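Local structure of oxidized polyvinyl alcohol hydrolase (Pseudomonas sp. VM15C, 3WWC) at residues A[66-71]-A[151-156]; A[77-82]-A[97-102]; A[171-176]-A[184-189]; A[48-53]-A[158-163]. The protein hydrolyses beta-diketones such as nonane-4,6-dione and cleaves oxidized polyvinyl alcohol in the second step of polyvinyl alcohol degradation. The protein carries 1 engineered substitution. All coordinates share one frame; numbering follows the deposited sequence.

Contact 1: residues A[66-71]-A[151-156]; sequences VPMTGS and SFFVAM. With BUA (butanoic acid), chain C.
The end of strand 62-68 passes helix 148-160 with the CA atoms of Val-66 and Phe-153, the nearest pair across the two segments, 8.4 Å apart, and no hydrogen bond joins the two backbones. Val-66 and Met-68 leave the same face of the strand and meet Met-156 and Phe-153, one turn apart on the helix. SD of Met-68 lies 3.5 Å from CE2 of Phe-153 and almost as close to CZ, so it sits near the CE2–CZ bond. This is a Met-aromatic contact of oblique geometry: the sulfur stands 4.3 Å from the centroid of the Phe-153 ring and 46° off its normal. Val-66 and Met-156 meet tip to tip, with Val-66 CG1 3.8 Å from Met-156 CE. Met-156 reaches out extended and then turns at its last torsion (chi3 75°), which presents the methyl to the valine. Beyond the strand, the chain runs on to Ser-71, whose OG donates a 2.7 Å hydrogen bond to O1 of the bound butanoic acid. Trp-126 NE1 also bonds to this hydroxyl, and His-303 holds the ligand too. The strand hydrogen-bonds to its neighbour 170-176, Pro-100 of strand 96-100 packs against both Met-68 and Phe-153, and Met-182 of helix 178-189 touches the same two side chains.

Contact 2: residues A[77-82]-A[97-102]; sequences DNLTVA and VIAPVR
Leu-79 straddles the methyl of Ala-99, both of its branches lying against that one carbon. Leu-79 CD2 is 3.7 Å from Ala-99 CB and Leu-79 CD1 is 3.8 Å from it, while CG stands a little further back. CD2 has a second neighbour, since Val-97 CG1 lies 4.0 Å from Leu-79 CD2; here the leucine and the valine run past each other in opposite senses instead of meeting end on. Val-97 holds CG1 opposite its own backbone N (chi1 180°), and this is the branch that faces the leucine. Ala-99 and Val-97, two residues apart, present the same face of the strand to the helix, whereas Ile-98 between them points the other way. The CA atoms of Leu-79 and Ala-99 are 7.9 Å apart, the nearest pair of the two segments. The interface is wholly apolar and buried. Just beyond it the helix ends: Val-81 N bonds to Asp-77 O at 2.9 Å, and Asp-77 forms a salt bridge with Arg-112. Helix 75-80 lies in the connection of a beta-alpha-beta unit between the parallel neighbours 62-68 and 96-100. Ile-51 and Tyr-53 of strand 46-53 also touch Leu-79, and on the reverse face of the sheet Ile-98 packs on Met-156 and Val-160 of helix 148-160.

Contact 3: residues A[171-176]-A[184-189]; sequences LFLGGI and NRALLF
Arg-185 O, one residue before the Ala-186 that meets Leu-173, accepts two backbone N-H groups: Phe-189 N at 3.0 Å from Arg-185 O, and Leu-188 N in a weak bond. This doubly used carbonyl lies in the plane of the Phe-189 ring, at its edge. The same ring leans over one face of the Arg-185 guanidinium by its CE2 corner, with CE2 of Phe-189 3.4 Å above the plane. The arginine's N-H groups turn to main-chain oxygens, NE to Glu-146 and NH2 to Trp-142, so the group is held at its rim by these bonds, with the CE2 corner over its face. The contact with strand 170-176 has quite another character. Leu-173 divides its two methyls: Leu-173 CD1 touches Ala-186 CB at 3.7 Å, and Leu-173 CD2 lies 4.0 Å from Leu-187 CD2. With chi1 at 86°, CG is set between N and C of its own backbone, from where the methyls reach both partners. The two leucines lie alongside one another, pointing opposite ways. Leu-187 also touches Leu-247 and Val-249 of strand 247-253 and Phe-286 of helix 275-288. Between strand and helix lies the tight turn carrying Ala-177, the engineered residue at the position assigned by similarity to the charge relay; this strand-turn-helix is consistent with the nucleophile elbow of alpha/beta hydrolases. With no hydrogen bond between the two segments, the contact rests on apolar packing, while Arg-185 and Asn-184 direct N-H groups to main-chain oxygens of loops.

Contact 4: residues A[48-53]-A[158-163]; sequences RAFIVY and QCVGTK
Apolar packing between Phe-50, Val-52 and Val-160 makes up the contact, and one methyl carries it. Val-160 CG2 lies 3.6 Å from Phe-50 CE2 and 3.9 Å from Val-52 CG2, resting against both strand side chains. The Val-160 side chain meets that of Val-52 tip to tip but passes that of Phe-50, whose ring its methyl reaches obliquely. With CG between backbone N and carbonyl carbon (chi1 57°), the Phe-50 ring stands out roughly at right angles to the strand, and Val-52 CG2 lies at its edge, in its plane. As for hydrogen bonds, within segment 158-163 Cys-159 O takes both Thr-162 N, at 2.9 Å, and the threonine hydroxyl, with Thr-162 OG1 2.7 Å from Cys-159 O. The hydroxyl lies in the carbonyl plane at a C=O...O angle of 156°, and the doubled grip fixes Thr-162 against Cys-159. Covalent bonding comes from Cys-159, joined by a disulfide to Cys-27 in the N-terminal part of the chain. Ile-98 of strand 96-100 extends the apolar patch, touching both Phe-50 and Val-160. This is helix-on-sheet packing near the antiparallel margin of the central sheet, an arrangement that fits the alpha/beta hydrolase fold of this family.

Overall arrangement
All four contacts pack a helix on the one central sheet, and their touching side chains are buried. Contact 3 is deepest, with its centre about 4 Å from that of the chain, and contact 4 is outermost, about 18 Å away, where segment 158-163 ends in the exposed residues Thr-162 and Lys-163. Contacts 1 and 4 share helix 148-160, which covers strands 62-68 and 46-53 on the same sheet face as helix 178-189 of contact 3; contact 2 lies on the other face. Strands link them by backbone bonds, Met-68 N to Gly-174 O and Ala-99 N to Ile-51 O. Contact 1 alone adds sulfur-aromatic packing and a ligand bond, and contact 4 alone a disulfide.

Contact 1: residues A[66-71]-A[151-156]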
loop_
_atom_site.group_PDB
_atom_site.type_symbol
_atom_site.label_atom_id
_atom_site.label_comp_id
_atom_site.label_asym_id
_atom_site.label_seq_id
_atom_site.Cartn_x
_atom_site.Cartn_y
_atom_site.Cartn_z
ATOM N N VAL A 66 -6.577 6.354 2.122
ATOM C CA VAL A 66 -7.036 5.003 2.462
ATOM C C VAL A 66 -5.825 4.299 3.081
ATOM O O VAL A 66 -5.017 3.702 2.377
ATOM C CB VAL A 66 -7.520 4.267 1.166
ATOM C CG1 VAL A 66 -7.893 2.844 1.442
ATOM C CG2 VAL A 66 -8.732 5.010 0.617
ATOM N N PRO A 67 -5.693 4.372 4.414
ATOM C CA PRO A 67 -4.569 3.746 5.103
ATOM C C PRO A 67 -4.863 2.305 5.454
ATOM O O PRO A 67 -5.994 1.946 5.853
ATOM C CB PRO A 67 -4.435 4.612 6.358
ATOM C CG PRO A 67 -5.892 4.973 6.673
ATOM C CD PRO A 67 -6.452 5.271 5.324
ATOM N N MET A 68 -3.826 1.484 5.321
ATOM C CA MET A 68 -3.960 0.056 5.640
ATOM C C MET A 68 -2.948 -0.384 6.656
ATOM O O MET A 68 -1.758 -0.090 6.524
ATOM C CB MET A 68 -3.783 -0.772 4.376
ATOM C CG MET A 68 -4.927 -0.509 3.432
ATOM S SD MET A 68 -4.726 -1.335 1.821
ATOM C CE MET A 68 -3.489 -0.380 1.105
ATOM N N THR A 69 -3.408 -1.129 7.656
ATOM C CA THR A 69 -2.509 -1.701 8.639
ATOM C C THR A 69 -1.770 -2.895 8.046
ATOM O O THR A 69 -1.959 -3.267 6.864
ATOM C CB THR A 69 -3.344 -2.120 9.872
ATOM O OG1 THR A 69 -2.425 -2.413 10.942
ATOM C CG2 THR A 69 -4.221 -3.355 9.571
ATOM N N GLY A 70 -0.922 -3.490 8.871
ATOM C CA GLY A 70 -0.127 -4.641 8.443
ATOM C C GLY A 70 -0.642 -5.965 8.984
ATOM O O GLY A 70 -1.838 -6.256 8.972
ATOM N N SER A 71 0.302 -6.780 9.443
ATOM C CA SER A 71 -0.037 -8.122 9.935
ATOM C C SER A 71 -0.432 -8.228 11.362
ATOM O O SER A 71 -1.288 -9.043 11.692
ATOM C CB SER A 71 1.171 -9.047 9.717
ATOM O OG SER A 71 1.434 -9.189 8.314
ATOM N N SER A 151 -10.543 -4.803 -5.462
ATOM C CA SER A 151 -11.872 -4.369 -5.941
ATOM C C SER A 151 -12.753 -3.804 -4.831
ATOM O O SER A 151 -13.513 -2.856 -5.054
ATOM C CB SER A 151 -12.586 -5.519 -6.664
ATOM O OG SER A 151 -12.727 -6.658 -5.830
ATOM N N PHE A 152 -12.627 -4.321 -3.616
ATOM C CA PHE A 152 -13.422 -3.804 -2.520
ATOM C C PHE A 152 -13.049 -2.367 -2.276
ATOM O O PHE A 152 -13.913 -1.542 -2.064
ATOM C CB PHE A 152 -13.102 -4.636 -1.256
ATOM C CG PHE A 152 -13.436 -3.961 0.043
ATOM C CD1 PHE A 152 -14.661 -3.317 0.262
ATOM C CD2 PHE A 152 -12.503 -3.989 1.084
ATOM C CE1 PHE A 152 -14.936 -2.715 1.498
ATOM C CE2 PHE A 152 -12.795 -3.385 2.324
ATOM C CZ PHE A 152 -14.019 -2.747 2.528
ATOM N N PHE A 153 -11.770 -2.030 -2.321
ATOM C CA PHE A 153 -11.392 -0.638 -1.983
ATOM C C PHE A 153 -11.985 0.352 -2.973
ATOM O O PHE A 153 -12.342 1.441 -2.580
ATOM C CB PHE A 153 -9.855 -0.461 -1.987
ATOM C CG PHE A 153 -9.113 -1.376 -1.054
ATOM C CD1 PHE A 153 -9.692 -1.942 0.084
ATOM C CD2 PHE A 153 -7.799 -1.684 -1.366
ATOM C CE1 PHE A 153 -8.951 -2.823 0.896
ATOM C CE2 PHE A 153 -7.040 -2.545 -0.579
ATOM C CZ PHE A 153 -7.617 -3.123 0.562
ATOM N N VAL A 154 -12.071 -0.034 -4.240
ATOM C CA VAL A 154 -12.646 0.862 -5.251
ATOM C C VAL A 154 -14.130 1.035 -4.934
ATOM O O VAL A 154 -14.628 2.142 -4.904
ATOM C CB VAL A 154 -12.446 0.255 -6.658
ATOM C CG1 VAL A 154 -13.216 1.087 -7.728
ATOM C CG2 VAL A 154 -10.958 0.282 -6.979
ATOM N N ALA A 155 -14.810 -0.068 -4.675
ATOM C CA ALA A 155 -16.236 0.008 -4.348
ATOM C C ALA A 155 -16.499 0.796 -3.081
ATOM O O ALA A 155 -17.482 1.564 -2.983
ATOM C CB ALA A 155 -16.812 -1.383 -4.201
ATOM N N MET A 156 -15.611 0.656 -2.103
ATOM C CA MET A 156 -15.693 1.359 -0.834
ATOM C C MET A 156 -15.601 2.875 -1.044
ATOM O O MET A 156 -16.445 3.643 -0.572
ATOM C CB MET A 156 -14.551 0.839 0.033
ATOM C CG MET A 156 -14.357 1.586 1.324
ATOM S SD MET A 156 -12.882 1.043 2.218
ATOM C CE MET A 156 -11.529 1.803 1.235
HETATM C C1 BUA C . 5.336 -11.147 4.552
HETATM C C2 BUA C . 5.565 -9.826 5.288
HETATM C C3 BUA C . 4.210 -9.223 5.665
HETATM C C4 BUA C . 4.389 -7.949 6.494
HETATM O O1 BUA C . 3.494 -7.695 7.332
HETATM O O2 BUA C . 5.377 -7.230 6.217
#

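Contact 2: residues A[77-82]-A[97-102]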
loop_
_atom_site.group_PDB
_atom_site.type_symbol
_atom_site.label_atom_id
_atom_site.label_comp_id
_atom_site.label_asym_id
_atom_site.label_seq_id
_atom_site.Cartn_x
_atom_site.Cartn_y
_atom_site.Cartn_z
ATOM N N ASP A 77 -5.541 0.530 15.697
ATOM C CA ASP A 77 -4.177 0.955 16.051
ATOM C C ASP A 77 -3.634 1.876 14.923
ATOM O O ASP A 77 -3.163 2.970 15.173
ATOM C CB ASP A 77 -3.207 -0.223 16.163
ATOM C CG ASP A 77 -3.432 -1.111 17.361
ATOM O OD1 ASP A 77 -3.970 -0.633 18.379
ATOM O OD2 ASP A 77 -2.996 -2.298 17.263
ATOM N N ASN A 78 -3.723 1.416 13.690
ATOM C CA ASN A 78 -3.209 2.185 12.556
ATOM C C ASN A 78 -3.866 3.542 12.487
ATOM O O ASN A 78 -3.243 4.513 12.052
ATOM C CB ASN A 78 -3.472 1.356 11.306
ATOM C CG ASN A 78 -3.106 2.071 10.036
ATOM O OD1 ASN A 78 -3.945 2.732 9.429
ATOM N ND2 ASN A 78 -1.826 1.978 9.639
ATOM N N LEU A 79 -5.119 3.644 12.902
ATOM C CA LEU A 79 -5.837 4.900 12.840
ATOM C C LEU A 79 -5.659 5.809 14.055
ATOM O O LEU A 79 -5.744 7.049 13.915
ATOM C CB LEU A 79 -7.360 4.615 12.705
ATOM C CG LEU A 79 -7.781 4.081 11.363
ATOM C CD1 LEU A 79 -9.217 3.527 11.454
ATOM C CD2 LEU A 79 -7.746 5.268 10.332
ATOM N N THR A 80 -5.421 5.227 15.241
ATOM C CA THR A 80 -5.430 6.079 16.445
ATOM C C THR A 80 -4.236 6.024 17.358
ATOM O O THR A 80 -4.160 6.850 18.313
ATOM C CB THR A 80 -6.614 5.746 17.326
ATOM O OG1 THR A 80 -6.447 4.407 17.828
ATOM C CG2 THR A 80 -7.915 5.804 16.523
ATOM N N VAL A 81 -3.328 5.067 17.194
ATOM C CA VAL A 81 -2.194 4.950 18.109
ATOM C C VAL A 81 -0.993 5.606 17.461
ATOM O O VAL A 81 -0.645 5.283 16.307
ATOM C CB VAL A 81 -1.894 3.473 18.420
ATOM C CG1 VAL A 81 -0.570 3.359 19.241
ATOM C CG2 VAL A 81 -3.103 2.875 19.164
ATOM N N ALA A 82 -0.362 6.549 18.173
ATOM C CA ALA A 82 0.739 7.275 17.588
ATOM C C ALA A 82 1.864 6.442 17.017
ATOM O O ALA A 82 2.368 6.745 15.926
ATOM C CB ALA A 82 1.311 8.266 18.631
ATOM N N VAL A 97 -10.513 10.302 5.374
ATOM C CA VAL A 97 -9.817 9.035 5.643
ATOM C C VAL A 97 -10.833 7.900 5.588
ATOM O O VAL A 97 -11.867 7.944 6.253
ATOM C CB VAL A 97 -9.142 9.108 7.020
ATOM C CG1 VAL A 97 -8.421 7.780 7.316
ATOM C CG2 VAL A 97 -8.115 10.246 7.034
ATOM N N ILE A 98 -10.563 6.897 4.744
ATOM C CA ILE A 98 -11.488 5.768 4.538
ATOM C C ILE A 98 -10.594 4.551 4.709
ATOM O O ILE A 98 -9.807 4.204 3.812
ATOM C CB ILE A 98 -12.089 5.832 3.138
ATOM C CG1 ILE A 98 -12.741 7.208 2.880
ATOM C CG2 ILE A 98 -13.130 4.714 3.019
ATOM C CD1 ILE A 98 -13.210 7.334 1.421
ATOM N N ALA A 99 -10.715 3.886 5.876
ATOM C CA ALA A 99 -9.794 2.820 6.284
ATOM C C ALA A 99 -10.451 1.483 6.279
ATOM O O ALA A 99 -11.360 1.227 7.081
ATOM C CB ALA A 99 -9.322 3.144 7.722
ATOM N N PRO A 100 -10.007 0.590 5.419
ATOM C CA PRO A 100 -10.622 -0.740 5.353
ATOM C C PRO A 100 -10.153 -1.671 6.441
ATOM O O PRO A 100 -9.008 -1.614 6.864
ATOM C CB PRO A 100 -10.169 -1.271 3.981
ATOM C CG PRO A 100 -8.751 -0.603 3.814
ATOM C CD PRO A 100 -8.970 0.800 4.360
ATOM N N VAL A 101 -11.065 -2.537 6.890
ATOM C CA VAL A 101 -10.734 -3.590 7.873
ATOM C C VAL A 101 -10.339 -4.821 7.064
ATOM O O VAL A 101 -10.944 -5.113 6.010
ATOM C CB VAL A 101 -11.955 -3.864 8.757
ATOM C CG1 VAL A 101 -11.707 -5.044 9.743
ATOM C CG2 VAL A 101 -12.267 -2.582 9.548
ATOM N N ARG A 102 -9.351 -5.564 7.536
ATOM C CA ARG A 102 -8.878 -6.769 6.855
ATOM C C ARG A 102 -9.966 -7.860 6.863
ATOM O O ARG A 102 -10.696 -8.018 7.866
ATOM C CB ARG A 102 -7.609 -7.300 7.553
ATOM C CG ARG A 102 -6.427 -6.342 7.429
ATOM C CD ARG A 102 -5.231 -6.729 8.328
ATOM N NE ARG A 102 -5.650 -6.549 9.703
ATOM C CZ ARG A 102 -5.001 -6.996 10.762
ATOM N NH1 ARG A 102 -3.832 -7.627 10.626
ATOM N NH2 ARG A 102 -5.607 -6.901 11.963
#

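Contact 3: residues A[171-176]-A[184-189]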
loop_
_atom_site.group_PDB
_atom_site.type_symbol
_atom_site.label_atom_id
_atom_site.label_comp_id
_atom_site.label_asym_id
_atom_site.label_seq_id
_atom_site.Cartn_x
_atom_site.Cartn_y
_atom_site.Cartn_z
ATOM N N LEU A 171 -7.349 10.501 -5.050
ATOM C CA LEU A 171 -7.696 9.300 -4.268
ATOM C C LEU A 171 -6.377 8.538 -4.030
ATOM O O LEU A 171 -5.804 7.978 -4.979
ATOM C CB LEU A 171 -8.677 8.389 -5.029
ATOM C CG LEU A 171 -9.963 9.134 -5.474
ATOM C CD1 LEU A 171 -10.796 8.154 -6.289
ATOM C CD2 LEU A 171 -10.748 9.709 -4.292
ATOM N N PHE A 172 -5.926 8.499 -2.765
ATOM C CA PHE A 172 -4.639 7.878 -2.419
ATOM C C PHE A 172 -4.775 6.759 -1.415
ATOM O O PHE A 172 -5.584 6.865 -0.486
ATOM C CB PHE A 172 -3.740 8.943 -1.778
ATOM C CG PHE A 172 -3.451 10.120 -2.712
ATOM C CD1 PHE A 172 -2.706 9.924 -3.849
ATOM C CD2 PHE A 172 -3.950 11.365 -2.443
ATOM C CE1 PHE A 172 -2.459 10.998 -4.727
ATOM C CE2 PHE A 172 -3.718 12.465 -3.319
ATOM C CZ PHE A 172 -2.977 12.275 -4.445
ATOM N N LEU A 173 -4.017 5.679 -1.602
ATOM C CA LEU A 173 -4.036 4.638 -0.571
ATOM C C LEU A 173 -2.597 4.324 -0.154
ATOM O O LEU A 173 -1.638 4.664 -0.855
ATOM C CB LEU A 173 -4.760 3.362 -1.026
ATOM C CG LEU A 173 -4.004 2.296 -1.805
ATOM C CD1 LEU A 173 -4.954 1.132 -1.975
ATOM C CD2 LEU A 173 -3.540 2.761 -3.190
ATOM N N GLY A 174 -2.416 3.704 0.999
ATOM C CA GLY A 174 -1.061 3.405 1.416
ATOM C C GLY A 174 -1.119 2.573 2.668
ATOM O O GLY A 174 -2.196 2.357 3.242
ATOM N N GLY A 175 0.027 2.078 3.086
ATOM C CA GLY A 175 -0.023 1.224 4.275
ATOM C C GLY A 175 1.358 0.714 4.590
ATOM O O GLY A 175 2.312 0.971 3.878
ATOM N N ILE A 176 1.436 0.006 5.703
ATOM C CA ILE A 176 2.677 -0.526 6.227
ATOM C C ILE A 176 2.751 -2.047 6.123
ATOM O O ILE A 176 1.763 -2.736 6.348
ATOM C CB ILE A 176 2.849 -0.097 7.730
ATOM C CG1 ILE A 176 4.113 -0.693 8.333
ATOM C CG2 ILE A 176 1.666 -0.586 8.611
ATOM C CD1 ILE A 176 5.382 -0.120 7.752
ATOM N N ASN A 184 1.025 -1.682 -3.222
ATOM C CA ASN A 184 1.656 -1.989 -4.496
ATOM C C ASN A 184 0.684 -2.747 -5.418
ATOM O O ASN A 184 0.570 -2.414 -6.609
ATOM C CB ASN A 184 2.907 -2.897 -4.297
ATOM C CG ASN A 184 4.123 -2.124 -3.840
ATOM O OD1 ASN A 184 4.283 -0.939 -4.166
ATOM N ND2 ASN A 184 5.029 -2.802 -3.094
ATOM N N ARG A 185 0.010 -3.774 -4.885
ATOM C CA ARG A 185 -0.895 -4.542 -5.748
ATOM C C ARG A 185 -2.027 -3.683 -6.311
ATOM O O ARG A 185 -2.349 -3.732 -7.512
ATOM C CB ARG A 185 -1.520 -5.710 -4.997
ATOM C CG ARG A 185 -2.408 -6.574 -5.935
ATOM C CD ARG A 185 -2.820 -7.906 -5.231
ATOM N NE ARG A 185 -3.494 -8.785 -6.192
ATOM C CZ ARG A 185 -2.883 -9.733 -6.892
ATOM N NH1 ARG A 185 -1.554 -9.935 -6.770
ATOM N NH2 ARG A 185 -3.636 -10.529 -7.674
ATOM N N ALA A 186 -2.586 -2.838 -5.457
ATOM C CA ALA A 186 -3.699 -1.984 -5.888
ATOM C C ALA A 186 -3.251 -0.993 -6.939
ATOM O O ALA A 186 -4.024 -0.679 -7.888
ATOM C CB ALA A 186 -4.257 -1.238 -4.669
ATOM N N LEU A 187 -2.053 -0.438 -6.801
ATOM C CA LEU A 187 -1.562 0.525 -7.800
ATOM C C LEU A 187 -1.311 -0.161 -9.137
ATOM O O LEU A 187 -1.508 0.450 -10.187
ATOM C CB LEU A 187 -0.263 1.184 -7.309
ATOM C CG LEU A 187 -0.449 2.071 -6.093
ATOM C CD1 LEU A 187 0.942 2.410 -5.561
ATOM C CD2 LEU A 187 -1.257 3.344 -6.467
ATOM N N LEU A 188 -0.927 -1.438 -9.107
ATOM C CA LEU A 188 -0.612 -2.125 -10.359
ATOM C C LEU A 188 -1.853 -2.566 -11.081
ATOM O O LEU A 188 -1.860 -2.623 -12.321
ATOM C CB LEU A 188 0.283 -3.362 -10.074
ATOM C CG LEU A 188 1.682 -2.968 -9.594
ATOM C CD1 LEU A 188 2.375 -4.197 -8.989
ATOM C CD2 LEU A 188 2.490 -2.372 -10.791
ATOM N N PHE A 189 -2.913 -2.860 -10.329
ATOM C CA PHE A 189 -4.165 -3.323 -10.942
ATOM C C PHE A 189 -5.209 -2.249 -11.113
ATOM O O PHE A 189 -6.132 -2.431 -11.936
ATOM C CB PHE A 189 -4.830 -4.457 -10.131
ATOM C CG PHE A 189 -4.230 -5.838 -10.376
ATOM C CD1 PHE A 189 -4.697 -6.653 -11.393
ATOM C CD2 PHE A 189 -3.275 -6.328 -9.511
ATOM C CE1 PHE A 189 -4.212 -7.955 -11.530
ATOM C CE2 PHE A 189 -2.779 -7.649 -9.640
ATOM C CZ PHE A 189 -3.266 -8.459 -10.663
#

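Contact 4: residues A[48-53]-A[158-163]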
loop_
_atom_site.group_PDB
_atom_site.type_symbol
_atom_site.label_atom_id
_atom_site.label_comp_id
_atom_site.label_asym_id
_atom_site.label_seq_id
_atom_site.Cartn_x
_atom_site.Cartn_y
_atom_site.Cartn_z
ATOM N N ARG A 48 -17.834 -6.790 4.304
ATOM C CA ARG A 48 -16.672 -6.025 4.711
ATOM C C ARG A 48 -16.981 -4.824 5.589
ATOM O O ARG A 48 -18.122 -4.364 5.673
ATOM C CB ARG A 48 -15.939 -5.547 3.437
ATOM C CG ARG A 48 -15.623 -6.618 2.461
ATOM C CD ARG A 48 -14.651 -7.678 3.016
ATOM N NE ARG A 48 -13.393 -7.123 3.529
ATOM C CZ ARG A 48 -12.274 -7.082 2.814
ATOM N NH1 ARG A 48 -12.232 -7.571 1.560
ATOM N NH2 ARG A 48 -11.199 -6.526 3.360
ATOM N N ALA A 49 -15.949 -4.274 6.230
ATOM C CA ALA A 49 -16.126 -3.122 7.069
ATOM C C ALA A 49 -15.040 -2.115 6.787
ATOM O O ALA A 49 -13.950 -2.466 6.295
ATOM C CB ALA A 49 -16.072 -3.503 8.572
ATOM N N PHE A 50 -15.326 -0.873 7.132
ATOM C CA PHE A 50 -14.358 0.202 6.950
ATOM C C PHE A 50 -14.775 1.377 7.797
ATOM O O PHE A 50 -15.940 1.467 8.228
ATOM C CB PHE A 50 -14.250 0.614 5.471
ATOM C CG PHE A 50 -15.560 1.057 4.824
ATOM C CD1 PHE A 50 -16.391 0.110 4.221
ATOM C CD2 PHE A 50 -15.951 2.404 4.841
ATOM C CE1 PHE A 50 -17.620 0.505 3.616
ATOM C CE2 PHE A 50 -17.165 2.806 4.255
ATOM C CZ PHE A 50 -17.995 1.863 3.636
ATOM N N ILE A 51 -13.834 2.271 8.075
ATOM C CA ILE A 51 -14.098 3.402 8.964
ATOM C C ILE A 51 -13.860 4.689 8.204
ATOM O O ILE A 51 -12.833 4.861 7.522
ATOM C CB ILE A 51 -13.173 3.327 10.192
ATOM C CG1 ILE A 51 -13.428 2.012 10.948
ATOM C CG2 ILE A 51 -13.426 4.498 11.159
ATOM C CD1 ILE A 51 -12.414 1.722 12.108
ATOM N N VAL A 52 -14.758 5.648 8.393
ATOM C CA VAL A 52 -14.651 6.915 7.700
ATOM C C VAL A 52 -14.451 8.067 8.658
ATOM O O VAL A 52 -15.217 8.239 9.630
ATOM C CB VAL A 52 -15.948 7.229 6.879
ATOM C CG1 VAL A 52 -15.847 8.655 6.218
ATOM C CG2 VAL A 52 -16.211 6.161 5.834
ATOM N N TYR A 53 -13.415 8.872 8.409
ATOM C CA TYR A 53 -13.212 10.111 9.183
ATOM C C TYR A 53 -13.288 11.229 8.112
ATOM O O TYR A 53 -12.327 11.461 7.347
ATOM C CB TYR A 53 -11.824 10.131 9.873
ATOM C CG TYR A 53 -11.620 9.214 11.080
ATOM C CD1 TYR A 53 -11.330 7.848 10.927
ATOM C CD2 TYR A 53 -11.691 9.719 12.384
ATOM C CE1 TYR A 53 -11.131 7.040 12.057
ATOM C CE2 TYR A 53 -11.488 8.915 13.497
ATOM C CZ TYR A 53 -11.212 7.579 13.322
ATOM O OH TYR A 53 -10.991 6.772 14.452
ATOM N N GLN A 158 -16.014 4.493 -3.912
ATOM C CA GLN A 158 -17.140 4.970 -4.757
ATOM C C GLN A 158 -18.410 5.128 -3.920
ATOM O O GLN A 158 -19.183 6.066 -4.124
ATOM C CB GLN A 158 -17.363 4.003 -5.918
ATOM C CG GLN A 158 -16.292 4.159 -6.975
ATOM C CD GLN A 158 -16.391 3.132 -8.066
ATOM O OE1 GLN A 158 -15.922 3.373 -9.190
ATOM N NE2 GLN A 158 -16.936 1.988 -7.755
ATOM N N CYS A 159 -18.581 4.291 -2.910
ATOM C CA CYS A 159 -19.749 4.400 -2.044
ATOM C C CYS A 159 -19.660 5.591 -1.085
ATOM O O CYS A 159 -20.632 6.403 -0.928
ATOM C CB CYS A 159 -19.882 3.082 -1.260
ATOM S SG CYS A 159 -21.311 3.094 -0.141
ATOM N N VAL A 160 -18.508 5.783 -0.434
ATOM C CA VAL A 160 -18.365 6.899 0.506
ATOM C C VAL A 160 -18.588 8.226 -0.250
ATOM O O VAL A 160 -19.116 9.166 0.315
ATOM C CB VAL A 160 -16.954 6.857 1.180
ATOM C CG1 VAL A 160 -16.726 8.075 2.052
ATOM C CG2 VAL A 160 -16.852 5.598 2.018
ATOM N N GLY A 161 -18.179 8.268 -1.515
ATOM C CA GLY A 161 -18.309 9.485 -2.317
ATOM C C GLY A 161 -19.743 9.878 -2.599
ATOM O O GLY A 161 -19.944 10.937 -3.166
ATOM N N THR A 162 -20.705 9.017 -2.277
ATOM C CA THR A 162 -22.109 9.413 -2.452
ATOM C C THR A 162 -22.529 10.212 -1.220
ATOM O O THR A 162 -23.564 10.899 -1.256
ATOM C CB THR A 162 -23.073 8.187 -2.639
ATOM O OG1 THR A 162 -23.128 7.439 -1.412
ATOM C CG2 THR A 162 -22.665 7.321 -3.814
ATOM N N LYS A 163 -21.780 10.154 -0.118
ATOM C CA LYS A 163 -22.161 10.876 1.092
ATOM C C LYS A 163 -21.266 12.058 1.441
ATOM O O LYS A 163 -21.700 13.067 2.069
ATOM C CB LYS A 163 -22.193 9.920 2.308
ATOM C CG LYS A 163 -22.783 10.590 3.558
ATOM C CD LYS A 163 -22.737 9.691 4.777
ATOM C CE LYS A 163 -22.539 10.487 6.082
ATOM N NZ LYS A 163 -23.632 11.461 6.342
#